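Local atomic coordinates of beta-N-acetylglucosaminidase (Thermotoga maritima, PDB entry 3WO8), a protein that probably hydrolyses terminal non-reducing N-acetyl-D-hexosamine residues from N-acetyl-beta-D-hexosaminides as a dimeric TIM-barrel glycosidase of family 3. Residues K32-K37 with G287-L292; H176-E181 with W198-L203; E212-V217 with L324-K329; D338-A343 with P462-K467. All coordinates share one frame; numbering follows the deposited sequence.

Interaction 1: residues K32-K37 with G287-L292; sequences KEIIRK and GDYRNL
The first and last beta-alpha units of the TIM barrel meet where Ile34, on helix 29-37, packs against Tyr289 and Leu292. Tyr289 lies in the connection from strand 283-286, and Leu292 begins helix 292-304. Strand 283-286 lies beside strand 20-24 in the sheet, so the contact belongs to the seam at which the barrel closes on itself, outside the ring of strands. All of the touching is apolar, and Ile34 supplies the whole of the helix side. Its two branches divide the work. CG1 lies at the edge of the Tyr289 ring, in the ring plane, 3.8 Å from Tyr289 CD2 and 3.9 Å from CE2 of the same ring. CG2, set anti to the backbone N by a chi1 of -68°, turns instead to the leucine, whose side chain runs past it in the opposite direction. The tyrosine CG stands between its own backbone N and carbonyl carbon (chi1 79°), which brings the ring beside the helix. One face of that ring is lined by CG of the following Arg290, and the ring also stacks with that of Phe24 from strand 20-24. Leu292 also touches Phe20 and Cys22 of that strand. Within the connection, Arg290 NH1 lies 3.1 Å from Asp288 OD2. That oxygen is well out of the guanidinium plane, so the attraction is one of charges alone. Across the seam the closest approach is between methyl groups, Ile34 CG2 and Leu292 CD2, at 3.5 Å.

Interaction 2: residues H176-E181 with W198-L203; sequences HGKARE and WEEDLL
The ammonium group of Lys178 is held between two carboxylates, those of the consecutive residues Glu200 and Asp201. NZ donates to Asp201 OD1 over a short 2.5 Å and to Glu200 OE1 at 2.9 Å, and both bonds are salt bridges. The aspartate oxygen is met on its syn side and the glutamate oxygen on its anti side, each with the nitrogen a little out of the carboxylate plane. The lysine reaches across as an extended chain that bends only at its end (chi4 75°), which brings NZ to both acids. On the way its CD passes 3.7 Å from Asp201 OD1, while the glutamate side chain crosses it at about a right angle. Replacing Lys178 by an alanine would probably leave the two neighbouring acids facing each other without the positive charge that now lies between them. The lysine belongs to the loop after barrel strand 167-173, whose sequence continues the KHFPGHG signature of family 3 N-acetylglucosaminidases; in relatives this loop carries residues of the active site. Here it makes a type I turn from His176 to Ala179, closed by Ala179 N to His176 O at 3.0 Å. On the other side Glu200 opens a second type I turn, with Leu203 N bonded to Glu200 O at 3.1 Å, and this turn joins helix 194-199 to helix 203-211. Further out, Asp128 OD1 accepts from His176 N, the imidazole of His176 meets that of His172 edge-to-face, and Lys196 forms a long, weak ion pair with Glu200 OE1.

Interaction 3: residues E212-V217 with L324-K329; sequences EKKVTV and LAFAKK
Leu324 O, two residues before the Phe326 ring that receives Lys214, accepts two hydrogen bonds at the C-terminal end of helix 310-326. Lys329 NZ donates to it at 2.8 Å from above the carbonyl plane, 39° out of it, and Ala327 N reaches it at 3.2 Å from the opposite face. The chain therefore folds back around the helix end, and Asp68 forms a salt bridge with the same lysine nitrogen. The helix end lies by the N-terminal ends of the TIM-barrel strands, the side away from the catalytic face of such barrels, with Leu324 and Ala327 against Leu70. Phe326 projects from there toward the type I turn of residues 212-215 that precedes strand 216-219. Lys214 lays its aliphatic end over one ring face in a CH-pi contact, CE standing 3.6 Å from the centroid of the Phe326 ring. A bend at chi3 (85°) lowers CE onto the ring. NZ lies farther toward the CB end of the ring, 33° off the normal, in an off-centre cation-pi contact. The ring also touches Ile167 and meets Tyr323, whose hydroxyl is hydrogen-bonded to Val215 O. A serine in place of Phe326 would probably open a gap beside Ile167 and leave the Lys214 chain without the flat surface on which it rests. The closest atoms between the segments are Lys214 CE and Phe326 CD1, 3.5 Å apart.

Interaction 4: residues D338-A343 with P462-K467; sequences DVSMKA and PISIYK
Ser340 and Met341 face Ile463, Ser464 and Lys467 where two helices of the C-terminal part cross at -62°, their axes 8.6 Å apart at the nearest point. Helix 334-342 leads into edge strand 345-347 of the mixed sheet, and helix 462-471 follows strand 453-456, the neighbour of that edge strand. Asp338 begins the walk without touching: its OD1 stays 5.3 Å from Lys467 NZ, which has its salt bridge with Asp58 of helix 53-66 on the barrel. Val339 turns to the dimer partner, packing on Phe95 of the second subunit, where Asn98 bonds to its carbonyl oxygen. Ser340 carries the closest backbone approach, its CA 5.2 Å from Ser464 CA, a spacing these two small side chains permit. The Ser340 hydroxyl is spent on its own helix, bonded to Leu336 O, and presents its flank to a methyl group, OG lying 3.4 Å from Ile463 CG2. Its CB meets Ser464 OG at 3.7 Å. One residue on, Met341 crosses the Lys467 side chain at about a right angle. CG lies anti to the backbone N (chi1 -174°), and a bend at chi2 then carries the sulfur to the backbone of the facing helix. Met341 SD is 3.9 Å from both CB and O of Lys467.

How the interactions relate
Interactions 1, 2 and 3 all belong to the barrel, and interaction 4 to the C-terminal part. The centres of interactions 2 and 4 are 49 Å from each other, on opposite sides of the chain's centre. Interaction 2 sits in the loop that in relatives contributes to the active site. Interaction 3, 26 Å away between centres, lies toward the N-terminal ends of the strands. Interaction 1 at the barrel seam comes within about 6 Å of interaction 4, nearest atoms, and helix 53-66 touches both. Consecutive helices 310-326 and 334-342 connect interaction 3 to interaction 4, which alone of the four is touched by the second subunit.

Interaction 1: residues K32-K37 with G287-L292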
loop_
_atom_site.group_PDB
_atom_site.type_symbol
_atom_site.label_atom_id
_atom_site.label_comp_id
_atom_site.label_asym_id
_atom_site.label_seq_id
_atom_site.Cartn_x
_atom_site.Cartn_y
_atom_site.Cartn_z
ATOM N N LYS B 32 6.902 17.510 -17.047
ATOM C CA LYS B 32 7.909 18.376 -16.429
ATOM C C LYS B 32 7.953 19.758 -17.074
ATOM O O LYS B 32 8.131 20.760 -16.376
ATOM C CB LYS B 32 9.307 17.778 -16.539
ATOM C CG LYS B 32 9.526 16.435 -15.854
ATOM C CD LYS B 32 11.024 16.177 -15.656
ATOM C CE LYS B 32 11.450 14.734 -15.898
ATOM N NZ LYS B 32 12.880 14.560 -15.527
ATOM N N GLU B 33 7.800 19.815 -18.397
ATOM C CA GLU B 33 7.910 21.092 -19.113
ATOM C C GLU B 33 6.733 22.020 -18.831
ATOM O O GLU B 33 6.944 23.168 -18.517
ATOM C CB GLU B 33 8.143 20.870 -20.608
ATOM C CG GLU B 33 9.576 20.415 -20.905
ATOM C CD GLU B 33 9.811 19.899 -22.342
ATOM O OE1 GLU B 33 10.982 19.808 -22.759
ATOM O OE2 GLU B 33 8.849 19.565 -23.071
ATOM N N ILE B 34 5.508 21.509 -18.904
ATOM C CA ILE B 34 4.333 22.267 -18.520
ATOM C C ILE B 34 4.558 22.792 -17.136
ATOM O O ILE B 34 4.229 23.919 -16.856
ATOM C CB ILE B 34 3.060 21.394 -18.464
ATOM C CG1 ILE B 34 2.646 20.925 -19.851
ATOM C CG2 ILE B 34 1.881 22.155 -17.862
ATOM C CD1 ILE B 34 1.967 22.005 -20.673
ATOM N N ILE B 35 5.082 21.960 -16.241
ATOM C CA ILE B 35 5.124 22.327 -14.824
ATOM C C ILE B 35 6.119 23.448 -14.595
ATOM O O ILE B 35 5.805 24.420 -13.894
ATOM C CB ILE B 35 5.341 21.095 -13.894
ATOM C CG1 ILE B 35 4.019 20.318 -13.765
ATOM C CG2 ILE B 35 5.793 21.502 -12.496
ATOM C CD1 ILE B 35 4.171 18.877 -13.332
ATOM N N ARG B 36 7.293 23.345 -15.196
ATOM C CA ARG B 36 8.278 24.423 -15.069
ATOM C C ARG B 36 7.794 25.709 -15.759
ATOM O O ARG B 36 7.970 26.799 -15.215
ATOM C CB ARG B 36 9.617 24.018 -15.656
ATOM C CG ARG B 36 10.186 22.749 -15.048
ATOM C CD ARG B 36 11.659 22.531 -15.347
ATOM N NE ARG B 36 11.865 21.544 -16.423
ATOM C CZ ARG B 36 12.632 20.460 -16.334
ATOM N NH1 ARG B 36 13.298 20.175 -15.219
ATOM N NH2 ARG B 36 12.746 19.653 -17.375
ATOM N N LYS B 37 7.164 25.577 -16.931
ATOM C CA LYS B 37 6.779 26.745 -17.734
ATOM C C LYS B 37 5.704 27.563 -17.057
ATOM O O LYS B 37 5.917 28.703 -16.733
ATOM C CB LYS B 37 6.299 26.352 -19.134
ATOM C CG LYS B 37 6.362 27.504 -20.132
ATOM C CD LYS B 37 5.289 27.390 -21.208
ATOM C CE LYS B 37 5.732 28.021 -22.526
ATOM N NZ LYS B 37 5.280 27.213 -23.699
ATOM N N GLY B 287 -8.798 18.448 -15.328
ATOM C CA GLY B 287 -8.630 17.007 -15.402
ATOM C C GLY B 287 -7.417 16.568 -16.213
ATOM O O GLY B 287 -6.741 15.598 -15.849
ATOM N N ASP B 288 -7.144 17.288 -17.309
ATOM C CA ASP B 288 -6.085 16.957 -18.269
ATOM C C ASP B 288 -5.112 18.102 -18.386
ATOM O O ASP B 288 -5.341 19.047 -19.124
ATOM C CB ASP B 288 -6.718 16.699 -19.634
ATOM C CG ASP B 288 -5.721 16.186 -20.697
ATOM O OD1 ASP B 288 -4.470 16.244 -20.493
ATOM O OD2 ASP B 288 -6.236 15.714 -21.751
ATOM N N TYR B 289 -3.993 17.990 -17.703
ATOM C CA TYR B 289 -2.991 19.032 -17.692
ATOM C C TYR B 289 -2.634 19.599 -19.032
ATOM O O TYR B 289 -2.011 20.660 -19.101
ATOM C CB TYR B 289 -1.703 18.495 -17.098
ATOM C CG TYR B 289 -0.884 17.660 -18.060
ATOM C CD1 TYR B 289 -1.264 16.347 -18.386
ATOM C CD2 TYR B 289 0.290 18.172 -18.636
ATOM C CE1 TYR B 289 -0.498 15.570 -19.240
ATOM C CE2 TYR B 289 1.060 17.403 -19.499
ATOM C CZ TYR B 289 0.666 16.104 -19.802
ATOM O OH TYR B 289 1.427 15.341 -20.664
ATOM N N ARG B 290 -2.945 18.866 -20.099
ATOM C CA ARG B 290 -2.631 19.319 -21.473
ATOM C C ARG B 290 -3.442 20.539 -21.912
ATOM O O ARG B 290 -2.934 21.371 -22.668
ATOM C CB ARG B 290 -2.760 18.164 -22.467
ATOM C CG ARG B 290 -1.639 17.148 -22.301
ATOM C CD ARG B 290 -1.592 16.146 -23.427
ATOM N NE ARG B 290 -2.924 15.611 -23.698
ATOM C CZ ARG B 290 -3.347 14.383 -23.405
ATOM N NH1 ARG B 290 -4.595 14.040 -23.715
ATOM N NH2 ARG B 290 -2.545 13.492 -22.824
ATOM N N ASN B 291 -4.663 20.671 -21.383
ATOM C CA ASN B 291 -5.470 21.872 -21.596
ATOM C C ASN B 291 -4.942 23.136 -20.882
ATOM O O ASN B 291 -5.625 24.165 -20.821
ATOM C CB ASN B 291 -6.910 21.603 -21.155
ATOM C CG ASN B 291 -7.603 20.564 -22.029
ATOM O OD1 ASN B 291 -7.562 20.635 -23.252
ATOM N ND2 ASN B 291 -8.251 19.606 -21.409
ATOM N N LEU B 292 -3.738 23.076 -20.328
ATOM C CA LEU B 292 -3.289 24.177 -19.490
ATOM C C LEU B 292 -2.911 25.344 -20.335
ATOM O O LEU B 292 -3.441 26.429 -20.122
ATOM C CB LEU B 292 -2.127 23.795 -18.565
ATOM C CG LEU B 292 -1.763 24.862 -17.519
ATOM C CD1 LEU B 292 -2.923 25.172 -16.580
ATOM C CD2 LEU B 292 -0.551 24.442 -16.708
#

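Interaction 2: residues H176-E181 with W198-L203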
loop_
_atom_site.group_PDB
_atom_site.type_symbol
_atom_site.label_atom_id
_atom_site.label_comp_id
_atom_site.label_asym_id
_atom_site.label_seq_id
_atom_site.Cartn_x
_atom_site.Cartn_y
_atom_site.Cartn_z
ATOM N N HIS B 176 -24.705 17.269 -5.273
ATOM C CA HIS B 176 -25.100 16.536 -6.457
ATOM C C HIS B 176 -26.210 15.535 -6.185
ATOM O O HIS B 176 -26.795 14.990 -7.090
ATOM C CB HIS B 176 -23.894 15.741 -6.930
ATOM C CG HIS B 176 -23.673 15.783 -8.397
ATOM N ND1 HIS B 176 -22.644 16.504 -8.960
ATOM C CD2 HIS B 176 -24.308 15.165 -9.419
ATOM C CE1 HIS B 176 -22.665 16.350 -10.273
ATOM N NE2 HIS B 176 -23.670 15.545 -10.577
ATOM N N GLY B 177 -26.519 15.269 -4.942
ATOM C CA GLY B 177 -27.393 14.134 -4.636
ATOM C C GLY B 177 -28.657 14.057 -5.467
ATOM O O GLY B 177 -29.078 12.989 -5.853
ATOM N N LYS B 178 -29.290 15.193 -5.740
ATOM C CA LYS B 178 -30.626 15.167 -6.356
ATOM C C LYS B 178 -30.583 15.302 -7.877
ATOM O O LYS B 178 -31.632 15.417 -8.494
ATOM C CB LYS B 178 -31.522 16.267 -5.750
ATOM C CG LYS B 178 -31.936 16.056 -4.288
ATOM C CD LYS B 178 -32.663 17.276 -3.705
ATOM C CE LYS B 178 -33.297 16.957 -2.363
ATOM N NZ LYS B 178 -32.294 16.870 -1.271
ATOM N N ALA B 179 -29.393 15.265 -8.475
ATOM C CA ALA B 179 -29.220 15.576 -9.883
ATOM C C ALA B 179 -30.003 14.628 -10.743
ATOM O O ALA B 179 -29.843 13.402 -10.643
ATOM C CB ALA B 179 -27.775 15.532 -10.287
ATOM N N ARG B 180 -30.853 15.245 -11.576
ATOM C CA ARG B 180 -31.737 14.583 -12.540
ATOM C C ARG B 180 -31.095 14.622 -13.933
ATOM O O ARG B 180 -30.817 15.699 -14.515
ATOM C CB ARG B 180 -33.129 15.238 -12.558
ATOM C CG ARG B 180 -34.025 14.886 -11.357
ATOM C CD ARG B 180 -35.474 14.570 -11.747
ATOM N NE ARG B 180 -35.569 13.428 -12.673
ATOM C CZ ARG B 180 -35.704 13.510 -14.007
ATOM N NH1 ARG B 180 -35.782 14.687 -14.628
ATOM N NH2 ARG B 180 -35.765 12.401 -14.739
ATOM N N GLU B 181 -30.875 13.415 -14.444
ATOM C CA GLU B 181 -29.909 13.175 -15.504
ATOM C C GLU B 181 -30.606 13.152 -16.859
ATOM O O GLU B 181 -31.399 14.042 -17.154
ATOM C CB GLU B 181 -29.158 11.855 -15.220
ATOM C CG GLU B 181 -28.394 11.809 -13.878
ATOM C CD GLU B 181 -26.906 12.143 -13.992
ATOM O OE1 GLU B 181 -26.437 13.122 -13.364
ATOM O OE2 GLU B 181 -26.199 11.410 -14.707
ATOM N N TRP B 198 -31.298 24.148 1.373
ATOM C CA TRP B 198 -30.655 24.694 2.566
ATOM C C TRP B 198 -30.812 23.727 3.728
ATOM O O TRP B 198 -29.863 23.429 4.435
ATOM C CB TRP B 198 -31.250 26.066 2.907
ATOM C CG TRP B 198 -30.549 26.696 4.034
ATOM C CD1 TRP B 198 -30.975 26.740 5.323
ATOM C CD2 TRP B 198 -29.249 27.312 4.009
ATOM N NE1 TRP B 198 -30.035 27.371 6.099
ATOM C CE2 TRP B 198 -28.964 27.727 5.318
ATOM C CE3 TRP B 198 -28.298 27.551 3.005
ATOM C CZ2 TRP B 198 -27.768 28.383 5.661
ATOM C CZ3 TRP B 198 -27.083 28.211 3.351
ATOM C CH2 TRP B 198 -26.846 28.625 4.661
ATOM N N GLU B 199 -32.023 23.230 3.881
ATOM C CA GLU B 199 -32.346 22.229 4.886
ATOM C C GLU B 199 -31.727 20.855 4.692
ATOM O O GLU B 199 -31.513 20.151 5.665
ATOM C CB GLU B 199 -33.856 22.028 4.940
ATOM C CG GLU B 199 -34.598 23.232 5.473
ATOM C CD GLU B 199 -36.077 22.973 5.623
ATOM O OE1 GLU B 199 -36.712 22.473 4.663
ATOM O OE2 GLU B 199 -36.595 23.279 6.710
ATOM N N GLU B 200 -31.515 20.429 3.446
ATOM C CA GLU B 200 -31.041 19.043 3.180
ATOM C C GLU B 200 -29.598 18.977 2.649
ATOM O O GLU B 200 -28.667 18.779 3.403
ATOM C CB GLU B 200 -32.011 18.338 2.244
ATOM C CG GLU B 200 -33.330 17.991 2.915
ATOM C CD GLU B 200 -34.452 17.701 1.940
ATOM O OE1 GLU B 200 -34.197 17.155 0.844
ATOM O OE2 GLU B 200 -35.609 18.016 2.285
ATOM N N ASP B 201 -29.418 19.223 1.366
ATOM C CA ASP B 201 -28.115 19.052 0.706
ATOM C C ASP B 201 -26.970 19.910 1.262
ATOM O O ASP B 201 -25.803 19.487 1.255
ATOM C CB ASP B 201 -28.251 19.330 -0.804
ATOM C CG ASP B 201 -29.351 18.506 -1.442
ATOM O OD1 ASP B 201 -30.529 18.642 -0.999
ATOM O OD2 ASP B 201 -29.024 17.698 -2.351
ATOM N N LEU B 202 -27.301 21.121 1.704
ATOM C CA LEU B 202 -26.280 22.051 2.195
ATOM C C LEU B 202 -26.033 21.848 3.667
ATOM O O LEU B 202 -25.034 22.335 4.180
ATOM C CB LEU B 202 -26.665 23.509 1.938
ATOM C CG LEU B 202 -26.497 23.961 0.503
ATOM C CD1 LEU B 202 -27.567 24.952 0.149
ATOM C CD2 LEU B 202 -25.138 24.590 0.305
ATOM N N LEU B 203 -26.931 21.135 4.337
ATOM C CA LEU B 203 -26.762 20.904 5.760
ATOM C C LEU B 203 -25.321 20.480 6.059
ATOM O O LEU B 203 -24.620 21.209 6.769
ATOM C CB LEU B 203 -27.822 19.944 6.352
ATOM C CG LEU B 203 -27.640 19.734 7.860
ATOM C CD1 LEU B 203 -27.487 21.060 8.566
ATOM C CD2 LEU B 203 -28.795 18.983 8.509
#

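Interaction 3: residues E212-V217 with L324-K329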
loop_
_atom_site.group_PDB
_atom_site.type_symbol
_atom_site.label_atom_id
_atom_site.label_comp_id
_atom_site.label_asym_id
_atom_site.label_seq_id
_atom_site.Cartn_x
_atom_site.Cartn_y
_atom_site.Cartn_z
ATOM N N GLU B 212 -14.597 23.921 10.472
ATOM C CA GLU B 212 -13.231 23.644 10.002
ATOM C C GLU B 212 -12.861 24.610 8.901
ATOM O O GLU B 212 -13.112 24.375 7.724
ATOM C CB GLU B 212 -13.105 22.220 9.440
ATOM C CG GLU B 212 -14.047 21.172 10.007
ATOM C CD GLU B 212 -13.492 20.507 11.230
ATOM O OE1 GLU B 212 -14.286 19.792 11.885
ATOM O OE2 GLU B 212 -12.280 20.702 11.525
ATOM N N LYS B 213 -12.263 25.718 9.270
ATOM C CA LYS B 213 -11.840 26.696 8.265
ATOM C C LYS B 213 -10.767 26.134 7.311
ATOM O O LYS B 213 -10.662 26.622 6.172
ATOM C CB LYS B 213 -11.358 28.001 8.938
ATOM C CG LYS B 213 -12.493 28.919 9.402
ATOM C CD LYS B 213 -12.007 30.038 10.336
ATOM C CE LYS B 213 -13.038 31.154 10.502
ATOM N NZ LYS B 213 -14.443 30.647 10.518
ATOM N N LYS B 214 -10.010 25.111 7.759
ATOM C CA LYS B 214 -8.829 24.605 7.011
ATOM C C LYS B 214 -9.153 23.643 5.841
ATOM O O LYS B 214 -8.287 23.277 5.054
ATOM C CB LYS B 214 -7.803 24.006 7.973
ATOM C CG LYS B 214 -7.084 25.074 8.782
ATOM C CD LYS B 214 -5.955 24.550 9.660
ATOM C CE LYS B 214 -4.651 24.430 8.888
ATOM N NZ LYS B 214 -3.459 24.245 9.770
ATOM N N VAL B 215 -10.420 23.291 5.722
ATOM C CA VAL B 215 -10.994 22.628 4.549
ATOM C C VAL B 215 -10.964 23.378 3.180
ATOM O O VAL B 215 -10.923 24.617 3.119
ATOM C CB VAL B 215 -12.467 22.336 4.904
ATOM C CG1 VAL B 215 -13.292 21.968 3.697
ATOM C CG2 VAL B 215 -12.541 21.252 5.979
ATOM N N THR B 216 -11.010 22.610 2.082
ATOM C CA THR B 216 -11.376 23.155 0.767
ATOM C C THR B 216 -12.707 22.610 0.249
ATOM O O THR B 216 -13.208 21.589 0.726
ATOM C CB THR B 216 -10.350 22.883 -0.327
ATOM O OG1 THR B 216 -10.619 21.616 -0.914
ATOM C CG2 THR B 216 -8.954 22.913 0.204
ATOM N N VAL B 217 -13.265 23.318 -0.738
ATOM C CA VAL B 217 -14.586 23.012 -1.308
ATOM C C VAL B 217 -14.554 22.862 -2.832
ATOM O O VAL B 217 -14.022 23.713 -3.548
ATOM C CB VAL B 217 -15.608 24.109 -0.994
ATOM C CG1 VAL B 217 -16.960 23.736 -1.555
ATOM C CG2 VAL B 217 -15.731 24.300 0.504
ATOM N N LEU B 324 -1.441 26.778 0.962
ATOM C CA LEU B 324 -0.126 26.318 0.707
ATOM C C LEU B 324 0.765 26.519 1.922
ATOM O O LEU B 324 1.540 25.621 2.294
ATOM C CB LEU B 324 0.431 27.078 -0.486
ATOM C CG LEU B 324 1.262 26.281 -1.470
ATOM C CD1 LEU B 324 0.603 24.981 -1.871
ATOM C CD2 LEU B 324 1.528 27.136 -2.699
ATOM N N ALA B 325 0.660 27.688 2.550
ATOM C CA ALA B 325 1.495 27.998 3.713
ATOM C C ALA B 325 1.189 27.153 4.945
ATOM O O ALA B 325 2.047 27.023 5.793
ATOM C CB ALA B 325 1.410 29.464 4.069
ATOM N N PHE B 326 -0.003 26.574 5.065
ATOM C CA PHE B 326 -0.229 25.594 6.134
ATOM C C PHE B 326 -0.268 24.122 5.697
ATOM O O PHE B 326 -0.444 23.249 6.513
ATOM C CB PHE B 326 -1.446 25.953 7.020
ATOM C CG PHE B 326 -2.774 25.959 6.319
ATOM C CD1 PHE B 326 -3.263 24.840 5.673
ATOM C CD2 PHE B 326 -3.572 27.091 6.373
ATOM C CE1 PHE B 326 -4.508 24.871 5.055
ATOM C CE2 PHE B 326 -4.811 27.128 5.757
ATOM C CZ PHE B 326 -5.286 26.012 5.097
ATOM N N ALA B 327 -0.096 23.827 4.426
ATOM C CA ALA B 327 -0.070 22.436 4.006
ATOM C C ALA B 327 1.275 21.855 4.367
ATOM O O ALA B 327 2.284 22.561 4.297
ATOM C CB ALA B 327 -0.312 22.320 2.510
ATOM N N LYS B 328 1.271 20.578 4.750
ATOM C CA LYS B 328 2.502 19.776 4.945
ATOM C C LYS B 328 3.420 19.834 3.719
ATOM O O LYS B 328 2.963 20.047 2.610
ATOM C CB LYS B 328 2.155 18.303 5.248
ATOM C CG LYS B 328 1.403 18.062 6.554
ATOM C CD LYS B 328 1.986 18.854 7.714
ATOM C CE LYS B 328 1.594 18.241 9.044
ATOM N NZ LYS B 328 1.985 19.142 10.159
ATOM N N LYS B 329 4.706 19.613 3.922
ATOM C CA LYS B 329 5.699 19.940 2.901
ATOM C C LYS B 329 6.749 18.877 2.563
ATOM O O LYS B 329 7.490 19.053 1.610
ATOM C CB LYS B 329 6.420 21.232 3.320
ATOM C CG LYS B 329 5.528 22.478 3.291
ATOM C CD LYS B 329 6.321 23.775 3.072
ATOM C CE LYS B 329 5.450 25.022 3.213
ATOM N NZ LYS B 329 4.315 25.031 2.242
#

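Interaction 4: residues D338-A343 with P462-K467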
loop_
_atom_site.group_PDB
_atom_site.type_symbol
_atom_site.label_atom_id
_atom_site.label_comp_id
_atom_site.label_asym_id
_atom_site.label_seq_id
_atom_site.Cartn_x
_atom_site.Cartn_y
_atom_site.Cartn_z
ATOM N N ASP B 338 15.813 9.525 -4.676
ATOM C CA ASP B 338 17.143 10.073 -4.487
ATOM C C ASP B 338 18.016 9.037 -3.903
ATOM O O ASP B 338 19.175 8.887 -4.350
ATOM C CB ASP B 338 17.139 11.292 -3.567
ATOM C CG ASP B 338 16.310 12.406 -4.095
ATOM O OD1 ASP B 338 16.374 12.689 -5.305
ATOM O OD2 ASP B 338 15.580 12.995 -3.301
ATOM N N VAL B 339 17.486 8.315 -2.909
ATOM C CA VAL B 339 18.266 7.261 -2.281
ATOM C C VAL B 339 18.713 6.270 -3.337
ATOM O O VAL B 339 19.833 5.797 -3.313
ATOM C CB VAL B 339 17.456 6.540 -1.212
ATOM C CG1 VAL B 339 18.174 5.279 -0.752
ATOM C CG2 VAL B 339 17.247 7.465 -0.041
ATOM N N SER B 340 17.846 5.989 -4.306
ATOM C CA SER B 340 18.159 4.978 -5.296
ATOM C C SER B 340 19.223 5.488 -6.235
ATOM O O SER B 340 20.206 4.766 -6.520
ATOM C CB SER B 340 16.929 4.562 -6.087
ATOM O OG SER B 340 15.752 4.716 -5.303
ATOM N N MET B 341 19.011 6.716 -6.722
ATOM C CA MET B 341 19.986 7.376 -7.591
ATOM C C MET B 341 21.391 7.317 -6.997
ATOM O O MET B 341 22.339 6.852 -7.636
ATOM C CB MET B 341 19.615 8.843 -7.826
ATOM C CG MET B 341 20.528 9.529 -8.861
ATOM S SD MET B 341 20.512 8.793 -10.530
ATOM C CE MET B 341 22.076 7.989 -10.828
ATOM N N LYS B 342 21.490 7.756 -5.745
ATOM C CA LYS B 342 22.786 7.937 -5.080
ATOM C C LYS B 342 23.581 6.648 -4.941
ATOM O O LYS B 342 24.808 6.688 -4.797
ATOM C CB LYS B 342 22.593 8.594 -3.713
ATOM C CG LYS B 342 23.885 8.865 -2.947
ATOM C CD LYS B 342 23.855 10.179 -2.139
ATOM C CE LYS B 342 25.087 10.359 -1.236
ATOM N NZ LYS B 342 24.888 9.855 0.163
ATOM N N ALA B 343 22.900 5.505 -4.983
ATOM C CA ALA B 343 23.598 4.226 -4.850
ATOM C C ALA B 343 24.159 3.683 -6.173
ATOM O O ALA B 343 24.840 2.634 -6.189
ATOM C CB ALA B 343 22.685 3.204 -4.185
ATOM N N PRO B 462 12.581 -1.346 -9.827
ATOM C CA PRO B 462 12.357 -0.500 -10.940
ATOM C C PRO B 462 12.996 0.859 -10.799
ATOM O O PRO B 462 13.670 1.308 -11.728
ATOM C CB PRO B 462 10.841 -0.407 -10.975
ATOM C CG PRO B 462 10.471 -1.825 -10.691
ATOM C CD PRO B 462 11.446 -2.259 -9.613
ATOM N N ILE B 463 12.809 1.498 -9.651
ATOM C CA ILE B 463 13.240 2.889 -9.480
ATOM C C ILE B 463 14.735 3.052 -9.766
ATOM O O ILE B 463 15.181 4.015 -10.379
ATOM C CB ILE B 463 12.861 3.448 -8.097
ATOM C CG1 ILE B 463 13.127 4.956 -8.007
ATOM C CG2 ILE B 463 13.653 2.750 -7.026
ATOM C CD1 ILE B 463 12.746 5.759 -9.232
ATOM N N SER B 464 15.512 2.065 -9.384
ATOM C CA SER B 464 16.955 2.187 -9.565
ATOM C C SER B 464 17.308 2.151 -11.025
ATOM O O SER B 464 18.058 2.970 -11.490
ATOM C CB SER B 464 17.663 1.096 -8.779
ATOM O OG SER B 464 17.215 1.161 -7.413
ATOM N N ILE B 465 16.728 1.207 -11.751
ATOM C CA ILE B 465 16.913 1.089 -13.213
ATOM C C ILE B 465 16.386 2.346 -13.920
ATOM O O ILE B 465 17.057 2.890 -14.777
ATOM C CB ILE B 465 16.233 -0.193 -13.769
ATOM C CG1 ILE B 465 16.900 -1.418 -13.171
ATOM C CG2 ILE B 465 16.383 -0.280 -15.265
ATOM C CD1 ILE B 465 16.462 -2.744 -13.727
ATOM N N TYR B 466 15.215 2.824 -13.535
ATOM C CA TYR B 466 14.678 4.027 -14.122
ATOM C C TYR B 466 15.626 5.201 -13.924
ATOM O O TYR B 466 16.032 5.844 -14.892
ATOM C CB TYR B 466 13.351 4.342 -13.473
ATOM C CG TYR B 466 12.651 5.561 -13.995
ATOM C CD1 TYR B 466 12.077 5.568 -15.246
ATOM C CD2 TYR B 466 12.529 6.691 -13.219
ATOM C CE1 TYR B 466 11.404 6.685 -15.726
ATOM C CE2 TYR B 466 11.875 7.820 -13.689
ATOM C CZ TYR B 466 11.315 7.810 -14.933
ATOM O OH TYR B 466 10.681 8.916 -15.366
ATOM N N LYS B 467 15.988 5.475 -12.670
ATOM C CA LYS B 467 16.914 6.556 -12.369
ATOM C C LYS B 467 18.215 6.435 -13.153
ATOM O O LYS B 467 18.675 7.424 -13.719
ATOM C CB LYS B 467 17.238 6.649 -10.886
ATOM C CG LYS B 467 16.081 6.990 -9.957
ATOM C CD LYS B 467 15.382 8.306 -10.263
ATOM C CE LYS B 467 16.337 9.479 -10.314
ATOM N NZ LYS B 467 15.537 10.727 -10.130
#